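Local coordinates for protein putative adenylate cyclase (Vibrio parahaemolyticus, PDB 2ACA) that probably acts as a class IV-type adenylate cyclase of the CYTH family, making cyclic AMP from ATP, at residues G121-T126 / F139-D144; Q8-V13 / A82-A87. All blocks are in the same frame, centred on the assembly; numbering follows the deposited sequence.

Contact 1 of 2, residues G121-T126 / F139-D144; sequences GEFHIT and FAIMTD
The F123 ring carries E122 CG over the centre of one face, 4.2 Å above its plane, while A140 O and I141 CG2 lie in plane at its edge. The H124 ring has E122 O over its centre at 4.1 Å, so E122, the last residue before the strand, lies over both rings, with its side chain on one and its carbonyl on the other. F139 lies alongside I125, pointing the same way, and its CE2 touches I125 CG1 at 4.0 Å; F163 completes this cluster edge-to-face.

Two antiparallel strands of a β-hairpin meet here, their axes at 141°. H124 and A140 form the hydrogen-bonded pair: H124 N donates to A140 O at 2.8 Å almost in line (175°), and A140 N returns a more bent bond to H124 O at 3.1 Å (153°). Both donors lie in the plane of the accepting carbonyl. I125 and F139 are the next, non-hydrogen-bonded pair, and F139 CA adds a CH···O contact to H124 O.

I141 has CG1 anti to its backbone N, and its branched side chain crosses F123 obliquely, with I141 CB 3.5 Å from F123 CD1. Its CD1 points away from the ring, to E122, tightly packed 3.1 Å from E122 O and 3.3 Å from E122 OE1.

F123, F139 and I141 turn their side chains to helix 152-162, meeting L159, L156 and Y152 respectively. A140 projects from the other face of the sheet, where it touches E14. Backbone bonds thus set the register, and mainly apolar side chains pack one face against helix 152-162, whereas the face with H124 and A140, where E14 adjoins, probably lines the tunnel typical of CYTH proteins.

Contact 2 of 2, residues Q8-V13 / A82-A87; sequences QGQFEV and ADRCEA
C85 N donates to Q10 O at 2.9 Å, and E12 N donates to D83 O, also at 2.9 Å, so two backbone bonds flank the single bridge between F11 and R84. The second lies in the carbonyl plane of D83, whereas C85 N stands 39° above that of Q10.

The extended Q10 side chain crosses that of R84 obliquely and sets OE1 over one face of the guanidinium, 3.1 Å from R84 NE. The angle is too poor for a hydrogen bond. The R84 N-H groups are turned to E86 instead: NE and NH2 grip the single oxygen OE2 side-on, with R84 NH2 2.7 Å from E86 OE2. This salt bridge holds the guanidinium in place beneath the amide, and S98 of the second subunit adds weak hydrogen bonds to both ends of it.

F11 crosses D83 obliquely, with CD1 3.7 Å from D83 OD2. E146 brings a second carboxylate close to that oxygen, which may raise the pKa of one of them. E12, CG anti to its N, extends until OE2 lies 3.4 Å from C85 SG; K78 is a long, weak ion partner. E12 opens the ExExK signature of CYTH proteins, and a phosphate ion, probably from the crystallisation liquor, about 4 Å from its side chain may mark an anion site. V13 packs on Y152 and L156 of helix 152-162, C85 touches I76 of strand 72-78, and strands 11-19 and 85-89, the outermost of the antiparallel sheet, are brought together at their beginnings by this single bridge, which probably helps close the barrel at one end.

Overall arrangement
Strand 11-19 ties the two contacts together: it pairs with strand 134-143, so that T143 N meets F11 O at 2.7 Å and I141 N meets V13 O at 3.2 Å, both probable hydrogen bonds. Contact 1 is buried, links strands adjacent in sequence as a hairpin, and is dominated by aromatic and aliphatic packing beneath a helix. Contact 2, about 11 Å away between centres, is only partly buried, joins strands distant in sequence, and is held by backbone bonds and flanked by polar and charged side chains, some of which reach the second subunit. Contact 1 is part of the continuous wall; contact 2 is a single bridge where the outermost strands approach.

Contact 1 of 2, residues G121-T126 / F139-D144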
loop_
_atom_site.group_PDB
_atom_site.type_symbol
_atom_site.label_atom_id
_atom_site.label_comp_id
_atom_site.label_asym_id
_atom_site.label_seq_id
_atom_site.Cartn_x
_atom_site.Cartn_y
_atom_site.Cartn_z
ATOM N N GLY A 121 -26.987 -1.402 7.142
ATOM C CA GLY A 121 -27.229 -1.889 5.800
ATOM C C GLY A 121 -25.890 -1.802 5.095
ATOM O O GLY A 121 -24.889 -2.306 5.601
ATOM N N GLU A 122 -25.864 -1.155 3.936
ATOM C CA GLU A 122 -24.624 -0.999 3.187
ATOM C C GLU A 122 -24.124 0.431 3.358
ATOM O O GLU A 122 -23.084 0.812 2.818
ATOM C CB GLU A 122 -24.857 -1.289 1.702
ATOM C CG GLU A 122 -25.797 -0.316 1.009
ATOM C CD GLU A 122 -26.025 -0.670 -0.443
ATOM O OE1 GLU A 122 -25.029 -0.795 -1.189
ATOM O OE2 GLU A 122 -27.199 -0.826 -0.846
ATOM N N PHE A 123 -24.875 1.221 4.118
ATOM C CA PHE A 123 -24.518 2.611 4.358
ATOM C C PHE A 123 -23.640 2.751 5.595
ATOM O O PHE A 123 -23.824 2.034 6.579
ATOM C CB PHE A 123 -25.784 3.450 4.514
ATOM C CG PHE A 123 -26.659 3.439 3.299
ATOM C CD1 PHE A 123 -26.209 3.977 2.097
ATOM C CD2 PHE A 123 -27.922 2.863 3.344
ATOM C CE1 PHE A 123 -27.006 3.939 0.956
ATOM C CE2 PHE A 123 -28.728 2.817 2.210
ATOM C CZ PHE A 123 -28.269 3.356 1.013
ATOM N N HIS A 124 -22.689 3.679 5.534
ATOM C CA HIS A 124 -21.769 3.915 6.639
ATOM C C HIS A 124 -22.110 5.192 7.391
ATOM O O HIS A 124 -22.492 6.190 6.787
ATOM C CB HIS A 124 -20.332 4.032 6.120
ATOM C CG HIS A 124 -19.873 2.854 5.321
ATOM N ND1 HIS A 124 -19.795 1.582 5.845
ATOM C CD2 HIS A 124 -19.454 2.756 4.036
ATOM C CE1 HIS A 124 -19.352 0.751 4.918
ATOM N NE2 HIS A 124 -19.138 1.438 3.810
ATOM N N ILE A 125 -21.977 5.159 8.711
ATOM C CA ILE A 125 -22.235 6.337 9.516
ATOM C C ILE A 125 -20.962 6.647 10.282
ATOM O O ILE A 125 -20.491 5.818 11.054
ATOM C CB ILE A 125 -23.359 6.113 10.543
ATOM C CG1 ILE A 125 -24.678 5.794 9.834
ATOM C CG2 ILE A 125 -23.495 7.353 11.417
ATOM C CD1 ILE A 125 -25.862 5.666 10.783
ATOM N N THR A 126 -20.402 7.831 10.062
ATOM C CA THR A 126 -19.176 8.242 10.741
ATOM C C THR A 126 -19.430 9.386 11.723
ATOM O O THR A 126 -20.043 10.396 11.380
ATOM C CB THR A 126 -18.095 8.689 9.712
ATOM O OG1 THR A 126 -17.764 7.584 8.865
ATOM C CG2 THR A 126 -16.820 9.153 10.416
ATOM N N PHE A 139 -22.372 10.394 6.265
ATOM C CA PHE A 139 -23.216 9.298 5.825
ATOM C C PHE A 139 -22.750 9.008 4.417
ATOM O O PHE A 139 -22.623 9.926 3.608
ATOM C CB PHE A 139 -24.690 9.716 5.834
ATOM C CG PHE A 139 -25.213 10.033 7.203
ATOM C CD1 PHE A 139 -24.895 11.234 7.819
ATOM C CD2 PHE A 139 -25.980 9.108 7.902
ATOM C CE1 PHE A 139 -25.333 11.513 9.118
ATOM C CE2 PHE A 139 -26.422 9.379 9.201
ATOM C CZ PHE A 139 -26.095 10.585 9.807
ATOM N N ALA A 140 -22.481 7.746 4.111
ATOM C CA ALA A 140 -21.992 7.430 2.778
ATOM C C ALA A 140 -22.174 5.980 2.351
ATOM O O ALA A 140 -22.526 5.113 3.149
ATOM C CB ALA A 140 -20.510 7.809 2.676
ATOM N N ILE A 141 -21.912 5.742 1.072
ATOM C CA ILE A 141 -21.999 4.422 0.475
ATOM C C ILE A 141 -21.094 4.428 -0.746
ATOM O O ILE A 141 -21.188 5.331 -1.579
ATOM C CB ILE A 141 -23.442 4.097 0.025
ATOM C CG1 ILE A 141 -23.448 2.850 -0.862
ATOM C CG2 ILE A 141 -24.032 5.273 -0.731
ATOM C CD1 ILE A 141 -22.965 1.598 -0.166
HETATM N N MSE A 142 -20.196 3.452 -0.835
HETATM C CA MSE A 142 -19.304 3.348 -1.985
HETATM C C MSE A 142 -19.878 2.288 -2.916
HETATM O O MSE A 142 -20.240 1.191 -2.482
HETATM C CB MSE A 142 -17.893 2.948 -1.555
HETATM C CG MSE A 142 -17.165 4.011 -0.758
HETATM SE SE MSE A 142 -15.402 3.420 -0.274
HETATM C CE MSE A 142 -14.393 4.216 -1.709
ATOM N N THR A 143 -19.977 2.633 -4.194
ATOM C CA THR A 143 -20.510 1.726 -5.196
ATOM C C THR A 143 -19.657 1.787 -6.458
ATOM O O THR A 143 -18.808 2.665 -6.602
ATOM C CB THR A 143 -21.952 2.100 -5.567
ATOM O OG1 THR A 143 -22.462 1.152 -6.514
ATOM C CG2 THR A 143 -21.988 3.492 -6.184
ATOM N N ASP A 144 -19.888 0.846 -7.368
ATOM C CA ASP A 144 -19.151 0.805 -8.624
ATOM C C ASP A 144 -20.043 1.336 -9.741
ATOM O O ASP A 144 -19.566 1.913 -10.721
ATOM C CB ASP A 144 -18.699 -0.622 -8.921
ATOM C CG ASP A 144 -17.723 -1.139 -7.888
ATOM O OD1 ASP A 144 -18.128 -1.301 -6.716
ATOM O OD2 ASP A 144 -16.546 -1.370 -8.239
#

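Contact 2 of 2, residues Q8-V13 / A82-A87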
loop_
_atom_site.group_PDB
_atom_site.type_symbol
_atom_site.label_atom_id
_atom_site.label_comp_id
_atom_site.label_asym_id
_atom_site.label_seq_id
_atom_site.Cartn_x
_atom_site.Cartn_y
_atom_site.Cartn_z
ATOM N N GLN A 8 -19.041 -1.834 -4.347
ATOM C CA GLN A 8 -18.377 -1.007 -3.299
ATOM C C GLN A 8 -16.928 -0.700 -3.673
ATOM O O GLN A 8 -16.042 -1.541 -3.500
ATOM C CB GLN A 8 -18.434 -1.735 -1.949
ATOM C CG GLN A 8 -19.758 -1.549 -1.202
ATOM C CD GLN A 8 -19.994 -2.579 -0.101
ATOM O OE1 GLN A 8 -19.149 -2.789 0.771
ATOM N NE2 GLN A 8 -21.157 -3.223 -0.138
ATOM N N GLY A 9 -16.695 0.509 -4.186
ATOM C CA GLY A 9 -15.351 0.900 -4.573
ATOM C C GLY A 9 -15.108 2.351 -4.963
ATOM O O GLY A 9 -15.421 3.284 -4.218
ATOM N N GLN A 10 -14.550 2.518 -6.159
ATOM C CA GLN A 10 -14.172 3.812 -6.735
ATOM C C GLN A 10 -15.124 5.009 -6.605
ATOM O O GLN A 10 -14.688 6.158 -6.715
ATOM C CB GLN A 10 -13.809 3.613 -8.217
ATOM C CG GLN A 10 -13.206 4.841 -8.898
ATOM C CD GLN A 10 -12.777 4.578 -10.330
ATOM O OE1 GLN A 10 -12.195 5.445 -10.984
ATOM N NE2 GLN A 10 -13.066 3.381 -10.825
ATOM N N PHE A 11 -16.405 4.770 -6.354
ATOM C CA PHE A 11 -17.342 5.889 -6.260
ATOM C C PHE A 11 -18.045 5.949 -4.918
ATOM O O PHE A 11 -18.827 5.068 -4.568
ATOM C CB PHE A 11 -18.335 5.801 -7.419
ATOM C CG PHE A 11 -17.661 5.633 -8.755
ATOM C CD1 PHE A 11 -16.697 6.551 -9.167
ATOM C CD2 PHE A 11 -17.918 4.528 -9.565
ATOM C CE1 PHE A 11 -15.993 6.370 -10.361
ATOM C CE2 PHE A 11 -17.218 4.345 -10.754
ATOM C CZ PHE A 11 -16.254 5.266 -11.150
ATOM N N GLU A 12 -17.765 7.022 -4.186
ATOM C CA GLU A 12 -18.300 7.216 -2.849
ATOM C C GLU A 12 -19.107 8.499 -2.685
ATOM O O GLU A 12 -18.549 9.594 -2.742
ATOM C CB GLU A 12 -17.124 7.227 -1.865
ATOM C CG GLU A 12 -17.476 7.494 -0.409
ATOM C CD GLU A 12 -16.247 7.749 0.453
ATOM O OE1 GLU A 12 -16.364 7.728 1.698
ATOM O OE2 GLU A 12 -15.155 7.980 -0.109
ATOM N N VAL A 13 -20.418 8.370 -2.501
ATOM C CA VAL A 13 -21.243 9.547 -2.273
ATOM C C VAL A 13 -21.236 9.706 -0.759
ATOM O O VAL A 13 -21.440 8.735 -0.023
ATOM C CB VAL A 13 -22.697 9.364 -2.774
ATOM C CG1 VAL A 13 -22.720 9.280 -4.286
ATOM C CG2 VAL A 13 -23.305 8.115 -2.182
ATOM N N ALA A 82 -15.589 14.580 -8.384
ATOM C CA ALA A 82 -16.199 14.875 -7.092
ATOM C C ALA A 82 -16.455 13.660 -6.201
ATOM O O ALA A 82 -16.237 13.718 -4.989
ATOM C CB ALA A 82 -17.503 15.636 -7.305
ATOM N N ASP A 83 -16.911 12.565 -6.803
ATOM C CA ASP A 83 -17.228 11.349 -6.060
ATOM C C ASP A 83 -16.243 10.190 -6.226
ATOM O O ASP A 83 -16.581 9.045 -5.921
ATOM C CB ASP A 83 -18.615 10.859 -6.467
ATOM C CG ASP A 83 -18.733 10.644 -7.963
ATOM O OD1 ASP A 83 -18.710 11.647 -8.707
ATOM O OD2 ASP A 83 -18.832 9.477 -8.394
ATOM N N ARG A 84 -15.035 10.468 -6.703
ATOM C CA ARG A 84 -14.063 9.395 -6.886
ATOM C C ARG A 84 -13.129 9.255 -5.692
ATOM O O ARG A 84 -12.502 10.222 -5.253
ATOM C CB ARG A 84 -13.239 9.624 -8.164
ATOM C CG ARG A 84 -12.259 8.491 -8.493
ATOM C CD ARG A 84 -11.405 8.821 -9.717
ATOM N NE ARG A 84 -10.413 7.785 -9.998
ATOM C CZ ARG A 84 -9.514 7.843 -10.982
ATOM N NH1 ARG A 84 -9.474 8.893 -11.795
ATOM N NH2 ARG A 84 -8.652 6.848 -11.154
ATOM N N CYS A 85 -13.046 8.043 -5.166
ATOM C CA CYS A 85 -12.177 7.771 -4.034
ATOM C C CYS A 85 -11.661 6.341 -4.105
ATOM O O CYS A 85 -12.435 5.383 -4.152
ATOM C CB CYS A 85 -12.925 7.984 -2.719
ATOM S SG CYS A 85 -11.938 7.652 -1.247
ATOM N N GLU A 86 -10.345 6.199 -4.121
ATOM C CA GLU A 86 -9.751 4.878 -4.173
ATOM C C GLU A 86 -8.853 4.665 -2.966
ATOM O O GLU A 86 -8.257 5.604 -2.440
ATOM C CB GLU A 86 -8.970 4.702 -5.475
ATOM C CG GLU A 86 -9.831 4.923 -6.708
ATOM C CD GLU A 86 -9.132 4.534 -7.995
ATOM O OE1 GLU A 86 -8.843 3.332 -8.175
ATOM O OE2 GLU A 86 -8.874 5.430 -8.823
ATOM N N ALA A 87 -8.772 3.423 -2.523
ATOM C CA ALA A 87 -7.966 3.101 -1.369
ATOM C C ALA A 87 -7.586 1.638 -1.345
ATOM O O ALA A 87 -8.091 0.831 -2.115
ATOM C CB ALA A 87 -8.736 3.423 -0.109
#